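Local coordinates for protein teicoplanin pseudoaglycone deacetylases Orf2 (Actinoplanes teichomyceticus, PDB 3DFK) that probably removes the acetyl group from the teicoplanin pseudoaglycone as a zinc-dependent deacetylase of the PIG-L (GlcNAc-PI de-N-acetylase) family, at residues A12-L17 with V40-A45; G46-P51 with D70-R75; A156-H161 with G196-P201. All coordinates share one frame; numbering follows the deposited sequence.

Contact 1 (A12-L17 with V40-A45); sequences AISPHL and VYTVFA. With ZN (zinc ion), chain B; DKA (decanoic acid), chain C.
Ser14 and Tyr41 join two neighbouring parallel strands, Ser14 N donating to Tyr41 O at 2.7 Å. Tyr41 N to Ala12 O and Val43 N to Ser14 O continue the pairing, and farther along Phe44 N donates to Pro15 O at 2.9 Å. Packing is direct on the face carrying Ile13, whose CG2, anti to the backbone N, meets Val43 CG2 at 3.6 Å. On the Ser14 face Leu17 lies across Thr42 at about a right angle, Leu17 CD2 to Thr42 CG2 3.7 Å, and reaches the Ala45 methyl. With an alanine here the Thr42 and Ala45 methyls would probably lose their cover and a gap would open beside them. Toward Leu17 the segments are joined partly through water: one accepts from Leu17 N and donates to Phe44 O, another lies 2.7 Å from Thr42 OG1. His16 ND1 binds the zinc ion at 2.1 Å, with C5 of the decanoic acid over one face of its ring; the acid's O2, a water, Asp19 and His164 complete the ligands, and His16 NE2 is hydrogen-bonded to Asp163. Strands 9-14 and 37-42 form a beta-alpha-beta unit with helix 19-33, which covers Ala12 and Val40; helices 126-147 and 162-178 cover Ile13.

Contact 2 (G46-P51 with D70-R75); sequences GAAQPP and DAVLYR. With DKA (decanoic acid), chain C.
With CG1 anti to its backbone N (chi1 174°) and CG2 anti to its carbonyl carbon, Val72 turns both methyls from the first turn of helix 71-86 onto the chain at Gly46 to Ala48. The two branches straddle one carbonyl: CG1 and CG2 of Val72 each lie 3.5 Å from Gly46 O. CG2 also meets the methyl of Ala48, CB to CG2 4.0 Å, while CG1 rests near the CA of Ala47. No direct hydrogen bond crosses between 46-51 and 70-75, and water supplies the polar link. Asp70, the N-cap of the helix, has its CG anti to the backbone N (chi1 -172°), which brings OD1 round to accept from Leu73 N at 3.1 Å. That donor meets OD1 from above the carboxylate plane. One water donates to both Asp70 OD1 and Ala48 O, at 2.9 Å from the latter, and accepts from Val72 N. A second water donates to OD1 at 2.8 Å and takes a weak bond from Ala48 N. The carboxylate oxygen thus serves both the cap and the solvent bridge, tying the loop to the start of the helix. One turn on, the bent chain of Arg75 presents its guanidinium to the alkyl chain of the decanoic acid, meeting it at the guanidinium edge. Arg75 NH2 also donates to Leu17 O, and Trp63 makes a cation-pi contact with the group. The loop runs from strand 37-42 to helix 54-62, and Tyr100 packs against both Ala48 and Val72 beside the start of helix 71-86.

Contact 3 (A156-H161 with G196-P201); sequences AAIGEH and GAVELP. With DKA (decanoic acid), chain C.
Beside the metal site, the loop that leads from strand 151-155 into helix 162-178 meets the segment 196-201 through Ile158 and Val198, which pack on each other and on backbone carbonyls. Val198 points at this loop, and its CG1 reaches Ala156 O at 3.4 Å and Ile158 CG1 at 3.7 Å. Having CG1 anti to the carbonyl carbon (chi1 -69°) brings that methyl against both. The side chains of Ile158 and Val198 cross at about a right angle, and the outer end of Ile158 runs on to Gly196, with CD1 3.7 Å from Gly196 O. No hydrogen bond joins the segments directly; a water donates to Ala197 O at 2.7 Å and weakly to Glu160 OE1. Ala156 O, against which Val198 packs, accepts from Arg168 of helix 162-178. Ala157 to Glu160 form a type II beta turn closed by Glu160 N to Ala157 O, at 3.0 Å. Past the turn, His161 caps the helix with ND1 bonded to Asp163 N, while its NE2 edge faces the alkyl chain of the decanoic acid. The chain thus passes into the helix of the zinc ligand His164 at the C-terminal ends of the parallel strands, as in Rossmann-like alpha/beta folds.

Overall arrangement
Contact 1 is the core of the three, made by backbone hydrogen bonds between adjacent inner strands of the mixed sheet and wholly buried. Contact 2 sets a loop against the start of helix 71-86 and contact 3 sets two loops together; both rely on apolar packing and water, without direct hydrogen bonds. Contact 2 is the more peripheral and partly exposed, whereas contact 3 is buried. The 40-45 segment runs straight into 46-51, so contact 1 leads on to contact 2, and Ala45 packs on Val72. Contact 1 touches contact 3 through the rings of His16 and His161. Contacts 2 and 3 lie on opposite sides of the chain's centre, about 27 Å apart between centres, yet all three reach the same decanoic acid.

Contact 1 (A12-L17 with V40-A45)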
# COMPACT_ATOMS: atom_id res chain seq x y z
N ALA A 12 -4.60 1.11 -9.37
CA ALA A 12 -3.99 0.48 -8.21
C ALA A 12 -4.23 1.42 -7.04
O ALA A 12 -4.08 2.63 -7.16
CB ALA A 12 -2.52 0.27 -8.45
N ILE A 13 -4.63 0.85 -5.90
CA ILE A 13 -4.93 1.66 -4.72
C ILE A 13 -3.94 1.31 -3.62
O ILE A 13 -3.97 0.21 -3.06
CB ILE A 13 -6.39 1.44 -4.26
CG1 ILE A 13 -7.34 1.70 -5.43
CG2 ILE A 13 -6.69 2.38 -3.09
CD1 ILE A 13 -8.83 1.51 -5.14
N SER A 14 -3.01 2.24 -3.37
CA SER A 14 -1.92 2.00 -2.43
C SER A 14 -2.30 2.63 -1.09
O SER A 14 -2.76 3.77 -1.05
CB SER A 14 -0.64 2.65 -2.96
OG SER A 14 0.49 2.28 -2.19
N PRO A 15 -2.11 1.89 0.03
CA PRO A 15 -2.36 2.55 1.30
C PRO A 15 -1.41 3.73 1.52
O PRO A 15 -1.86 4.84 1.78
CB PRO A 15 -2.12 1.45 2.36
CG PRO A 15 -1.95 0.18 1.63
CD PRO A 15 -1.71 0.48 0.17
N HIS A 16 -0.10 3.47 1.38
CA HIS A 16 0.92 4.46 1.69
C HIS A 16 1.75 4.74 0.47
O HIS A 16 1.71 3.99 -0.51
CB HIS A 16 1.87 3.95 2.75
CG HIS A 16 1.20 3.67 4.07
ND1 HIS A 16 1.23 2.43 4.67
CD2 HIS A 16 0.49 4.48 4.88
CE1 HIS A 16 0.57 2.49 5.81
NE2 HIS A 16 0.10 3.72 5.96
N LEU A 17 2.54 5.81 0.58
CA LEU A 17 3.48 6.20 -0.47
C LEU A 17 4.70 5.26 -0.48
O LEU A 17 5.75 5.56 0.11
CB LEU A 17 3.86 7.67 -0.27
CG LEU A 17 2.69 8.66 -0.37
CD1 LEU A 17 2.98 9.97 0.34
CD2 LEU A 17 2.23 8.91 -1.83
N VAL A 40 -2.02 5.01 -10.24
CA VAL A 40 -1.79 4.52 -8.86
C VAL A 40 -2.23 5.61 -7.91
O VAL A 40 -1.63 6.69 -7.84
CB VAL A 40 -0.31 4.16 -8.62
CG1 VAL A 40 -0.07 3.75 -7.14
CG2 VAL A 40 0.14 3.06 -9.60
N TYR A 41 -3.30 5.31 -7.18
CA TYR A 41 -3.90 6.25 -6.25
C TYR A 41 -3.45 5.83 -4.86
O TYR A 41 -3.62 4.67 -4.49
CB TYR A 41 -5.43 6.16 -6.36
CG TYR A 41 -6.18 6.78 -5.21
CD1 TYR A 41 -6.05 8.14 -4.91
CD2 TYR A 41 -7.01 6.00 -4.40
CE1 TYR A 41 -6.75 8.71 -3.82
CE2 TYR A 41 -7.71 6.56 -3.32
CZ TYR A 41 -7.57 7.90 -3.04
OH TYR A 41 -8.27 8.45 -1.97
N THR A 42 -2.85 6.76 -4.12
CA THR A 42 -2.44 6.48 -2.74
C THR A 42 -3.41 7.15 -1.78
O THR A 42 -3.60 8.37 -1.81
CB THR A 42 -1.01 6.95 -2.47
OG1 THR A 42 -0.11 6.26 -3.37
CG2 THR A 42 -0.63 6.66 -1.01
N VAL A 43 -4.01 6.33 -0.92
CA VAL A 43 -5.04 6.79 0.01
C VAL A 43 -4.47 7.72 1.07
O VAL A 43 -4.94 8.85 1.25
CB VAL A 43 -5.73 5.58 0.69
CG1 VAL A 43 -6.79 6.05 1.68
CG2 VAL A 43 -6.37 4.66 -0.36
N PHE A 44 -3.44 7.26 1.77
CA PHE A 44 -2.96 7.94 2.96
C PHE A 44 -1.80 8.87 2.62
O PHE A 44 -0.74 8.79 3.22
CB PHE A 44 -2.64 6.91 4.07
CG PHE A 44 -3.86 6.28 4.64
CD1 PHE A 44 -4.63 6.97 5.59
CD2 PHE A 44 -4.30 5.03 4.20
CE1 PHE A 44 -5.81 6.42 6.10
CE2 PHE A 44 -5.48 4.47 4.70
CZ PHE A 44 -6.24 5.17 5.65
N ALA A 45 -2.05 9.74 1.64
CA ALA A 45 -1.05 10.71 1.17
C ALA A 45 -1.45 12.13 1.59
O ALA A 45 -0.92 13.11 1.05
CB ALA A 45 -0.90 10.62 -0.35
ZN ZN B . 2.15 0.76 3.88
C1 DKA C . 4.78 1.57 4.41
O1 DKA C . 4.91 0.40 4.80
C2 DKA C . 5.55 2.69 5.08
C3 DKA C . 4.71 3.97 5.05
C4 DKA C . 4.77 4.71 6.37
C5 DKA C . 3.49 4.56 7.18
C6 DKA C . 3.83 4.46 8.67
C7 DKA C . 2.58 4.39 9.54
C8 DKA C . 3.02 4.24 11.00
C9 DKA C . 2.59 2.93 11.65
C10 DKA C . 1.57 3.20 12.73
O2 DKA C . 4.01 1.85 3.49
O HOH W 1 2.11 4.82 -3.84
O HOH W 2 1.91 7.51 2.95
O HOH W 3 2.91 -0.03 5.58

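Contact 2 (G46-P51 with D70-R75)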
# COMPACT_ATOMS: atom_id res chain seq x y z
N GLY A 46 -2.35 12.25 2.56
CA GLY A 46 -2.88 13.57 2.92
C GLY A 46 -1.84 14.45 3.57
O GLY A 46 -1.02 13.98 4.36
N ALA A 47 -1.89 15.75 3.25
CA ALA A 47 -0.94 16.73 3.76
C ALA A 47 -1.03 16.82 5.27
O ALA A 47 -2.13 16.84 5.83
CB ALA A 47 -1.21 18.09 3.14
N ALA A 48 0.12 16.86 5.93
CA ALA A 48 0.15 16.99 7.38
C ALA A 48 1.06 18.15 7.72
O ALA A 48 2.04 18.42 7.03
CB ALA A 48 0.63 15.70 8.04
N GLN A 49 0.70 18.88 8.77
CA GLN A 49 1.49 20.02 9.19
C GLN A 49 1.75 19.94 10.69
O GLN A 49 0.96 19.32 11.41
CB GLN A 49 0.81 21.34 8.77
CG GLN A 49 -0.71 21.44 9.02
CD GLN A 49 -1.20 22.90 9.11
OE1 GLN A 49 -0.55 23.76 9.72
NE2 GLN A 49 -2.37 23.18 8.51
N PRO A 50 2.86 20.53 11.16
CA PRO A 50 3.07 20.53 12.61
C PRO A 50 1.90 21.21 13.33
O PRO A 50 1.15 21.98 12.72
CB PRO A 50 4.37 21.32 12.78
CG PRO A 50 5.05 21.25 11.45
CD PRO A 50 3.94 21.23 10.45
N PRO A 51 1.73 20.92 14.63
CA PRO A 51 2.61 20.06 15.42
C PRO A 51 2.42 18.58 15.14
O PRO A 51 1.28 18.13 14.92
CB PRO A 51 2.23 20.38 16.87
CG PRO A 51 1.29 21.53 16.80
CD PRO A 51 0.65 21.47 15.46
N ASP A 70 8.26 18.78 6.48
CA ASP A 70 7.05 18.39 5.76
C ASP A 70 7.28 17.03 5.11
O ASP A 70 7.58 16.94 3.92
CB ASP A 70 6.70 19.44 4.71
CG ASP A 70 5.34 19.21 4.07
OD1 ASP A 70 4.76 18.12 4.21
OD2 ASP A 70 4.86 20.14 3.39
N ALA A 71 7.15 15.98 5.91
CA ALA A 71 7.46 14.63 5.48
C ALA A 71 6.53 14.15 4.39
O ALA A 71 6.95 13.45 3.46
CB ALA A 71 7.41 13.69 6.68
N VAL A 72 5.26 14.55 4.46
CA VAL A 72 4.31 14.15 3.43
C VAL A 72 4.74 14.68 2.06
O VAL A 72 4.72 13.95 1.09
CB VAL A 72 2.88 14.58 3.75
CG1 VAL A 72 1.96 14.26 2.59
CG2 VAL A 72 2.41 13.82 5.00
N LEU A 73 5.17 15.94 2.03
CA LEU A 73 5.68 16.53 0.78
C LEU A 73 6.88 15.75 0.22
O LEU A 73 6.92 15.44 -0.98
CB LEU A 73 6.03 18.02 0.97
CG LEU A 73 6.51 18.74 -0.30
CD1 LEU A 73 5.43 18.65 -1.37
CD2 LEU A 73 6.87 20.18 -0.02
N TYR A 74 7.84 15.44 1.10
CA TYR A 74 9.03 14.66 0.73
C TYR A 74 8.61 13.32 0.15
O TYR A 74 9.09 12.92 -0.88
CB TYR A 74 9.96 14.43 1.93
CG TYR A 74 10.94 15.55 2.19
CD1 TYR A 74 10.63 16.56 3.09
CD2 TYR A 74 12.17 15.60 1.54
CE1 TYR A 74 11.51 17.61 3.34
CE2 TYR A 74 13.07 16.66 1.78
CZ TYR A 74 12.72 17.65 2.68
OH TYR A 74 13.58 18.69 2.96
N ARG A 75 7.71 12.63 0.84
CA ARG A 75 7.27 11.32 0.39
C ARG A 75 6.43 11.36 -0.89
O ARG A 75 6.51 10.44 -1.71
CB ARG A 75 6.52 10.61 1.52
CG ARG A 75 7.45 10.25 2.67
CD ARG A 75 6.71 9.33 3.64
NE ARG A 75 6.44 8.03 3.02
CZ ARG A 75 5.76 7.05 3.60
NH1 ARG A 75 5.27 7.21 4.82
NH2 ARG A 75 5.58 5.91 2.95
C1 DKA C . 4.78 1.57 4.41
O1 DKA C . 4.91 0.40 4.80
C2 DKA C . 5.55 2.69 5.08
C3 DKA C . 4.71 3.97 5.05
C4 DKA C . 4.77 4.71 6.37
C5 DKA C . 3.49 4.56 7.18
C6 DKA C . 3.83 4.46 8.67
C7 DKA C . 2.58 4.39 9.54
C8 DKA C . 3.02 4.24 11.00
C9 DKA C . 2.59 2.93 11.65
C10 DKA C . 1.57 3.20 12.73
O2 DKA C . 4.01 1.85 3.49
O HOH W 4 2.06 18.07 3.48
O HOH W 5 4.07 16.36 6.48

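Contact 3 (A156-H161 with G196-P201)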
# COMPACT_ATOMS: atom_id res chain seq x y z
N ALA A 156 -3.50 -6.81 0.11
CA ALA A 156 -4.14 -7.85 0.94
C ALA A 156 -4.14 -7.45 2.42
O ALA A 156 -4.91 -8.02 3.21
CB ALA A 156 -3.42 -9.17 0.78
N ALA A 157 -3.29 -6.49 2.78
CA ALA A 157 -3.08 -6.09 4.18
C ALA A 157 -2.49 -7.23 5.02
O ALA A 157 -2.78 -7.39 6.22
CB ALA A 157 -4.37 -5.48 4.82
N ILE A 158 -1.63 -8.02 4.38
CA ILE A 158 -0.74 -8.91 5.11
C ILE A 158 0.14 -8.03 5.98
O ILE A 158 0.69 -7.02 5.53
CB ILE A 158 0.10 -9.78 4.16
CG1 ILE A 158 -0.82 -10.75 3.41
CG2 ILE A 158 1.22 -10.52 4.93
CD1 ILE A 158 -0.19 -11.42 2.18
N GLY A 159 0.27 -8.39 7.25
CA GLY A 159 1.00 -7.54 8.19
C GLY A 159 0.08 -6.73 9.08
O GLY A 159 0.52 -6.16 10.08
N GLU A 160 -1.19 -6.65 8.68
CA GLU A 160 -2.27 -6.06 9.47
C GLU A 160 -2.12 -4.57 9.85
O GLU A 160 -2.70 -4.12 10.84
CB GLU A 160 -2.54 -6.91 10.74
CG GLU A 160 -2.95 -8.34 10.45
CD GLU A 160 -3.20 -9.15 11.73
OE1 GLU A 160 -2.72 -10.30 11.80
OE2 GLU A 160 -3.88 -8.63 12.65
N HIS A 161 -1.36 -3.80 9.06
CA HIS A 161 -1.25 -2.36 9.32
C HIS A 161 -2.66 -1.79 9.19
O HIS A 161 -3.36 -2.12 8.23
CB HIS A 161 -0.32 -1.68 8.31
CG HIS A 161 0.03 -0.27 8.68
ND1 HIS A 161 -0.88 0.77 8.64
CD2 HIS A 161 1.20 0.26 9.12
CE1 HIS A 161 -0.29 1.88 9.04
NE2 HIS A 161 0.97 1.60 9.33
N GLY A 196 0.74 -14.91 5.81
CA GLY A 196 0.07 -14.66 4.53
C GLY A 196 -1.45 -14.71 4.60
O GLY A 196 -2.13 -14.22 3.71
N ALA A 197 -1.98 -15.30 5.67
CA ALA A 197 -3.43 -15.42 5.81
C ALA A 197 -4.01 -14.07 6.23
O ALA A 197 -3.42 -13.37 7.04
CB ALA A 197 -3.80 -16.49 6.82
N VAL A 198 -5.15 -13.70 5.64
CA VAL A 198 -5.83 -12.47 6.02
C VAL A 198 -7.32 -12.71 6.23
O VAL A 198 -7.89 -13.64 5.67
CB VAL A 198 -5.62 -11.29 5.00
CG1 VAL A 198 -4.16 -10.80 5.02
CG2 VAL A 198 -6.06 -11.68 3.58
N GLU A 199 -7.92 -11.87 7.05
CA GLU A 199 -9.34 -11.93 7.34
C GLU A 199 -10.00 -10.79 6.58
O GLU A 199 -9.74 -9.63 6.86
CB GLU A 199 -9.56 -11.77 8.84
CG GLU A 199 -11.02 -11.86 9.28
CD GLU A 199 -11.52 -13.29 9.47
OE1 GLU A 199 -12.77 -13.47 9.56
OE2 GLU A 199 -10.69 -14.22 9.55
N LEU A 200 -10.85 -11.14 5.61
CA LEU A 200 -11.55 -10.15 4.79
C LEU A 200 -12.91 -9.80 5.41
O LEU A 200 -13.42 -10.55 6.23
CB LEU A 200 -11.75 -10.69 3.38
CG LEU A 200 -10.50 -11.05 2.57
CD1 LEU A 200 -10.91 -11.51 1.19
CD2 LEU A 200 -9.55 -9.87 2.46
N PRO A 201 -13.51 -8.66 4.99
CA PRO A 201 -14.86 -8.35 5.50
C PRO A 201 -15.85 -9.42 5.07
O PRO A 201 -15.65 -10.08 4.04
CB PRO A 201 -15.21 -7.01 4.83
CG PRO A 201 -13.90 -6.45 4.36
CD PRO A 201 -13.03 -7.63 4.06
C1 DKA C . 4.78 1.57 4.41
O1 DKA C . 4.91 0.40 4.80
C2 DKA C . 5.55 2.69 5.08
C3 DKA C . 4.71 3.97 5.05
C4 DKA C . 4.77 4.71 6.37
C5 DKA C . 3.49 4.56 7.18
C6 DKA C . 3.83 4.46 8.67
C7 DKA C . 2.58 4.39 9.54
C8 DKA C . 3.02 4.24 11.00
C9 DKA C . 2.59 2.93 11.65
C10 DKA C . 1.57 3.20 12.73
O2 DKA C . 4.01 1.85 3.49
O HOH W 6 -3.49 -11.28 8.74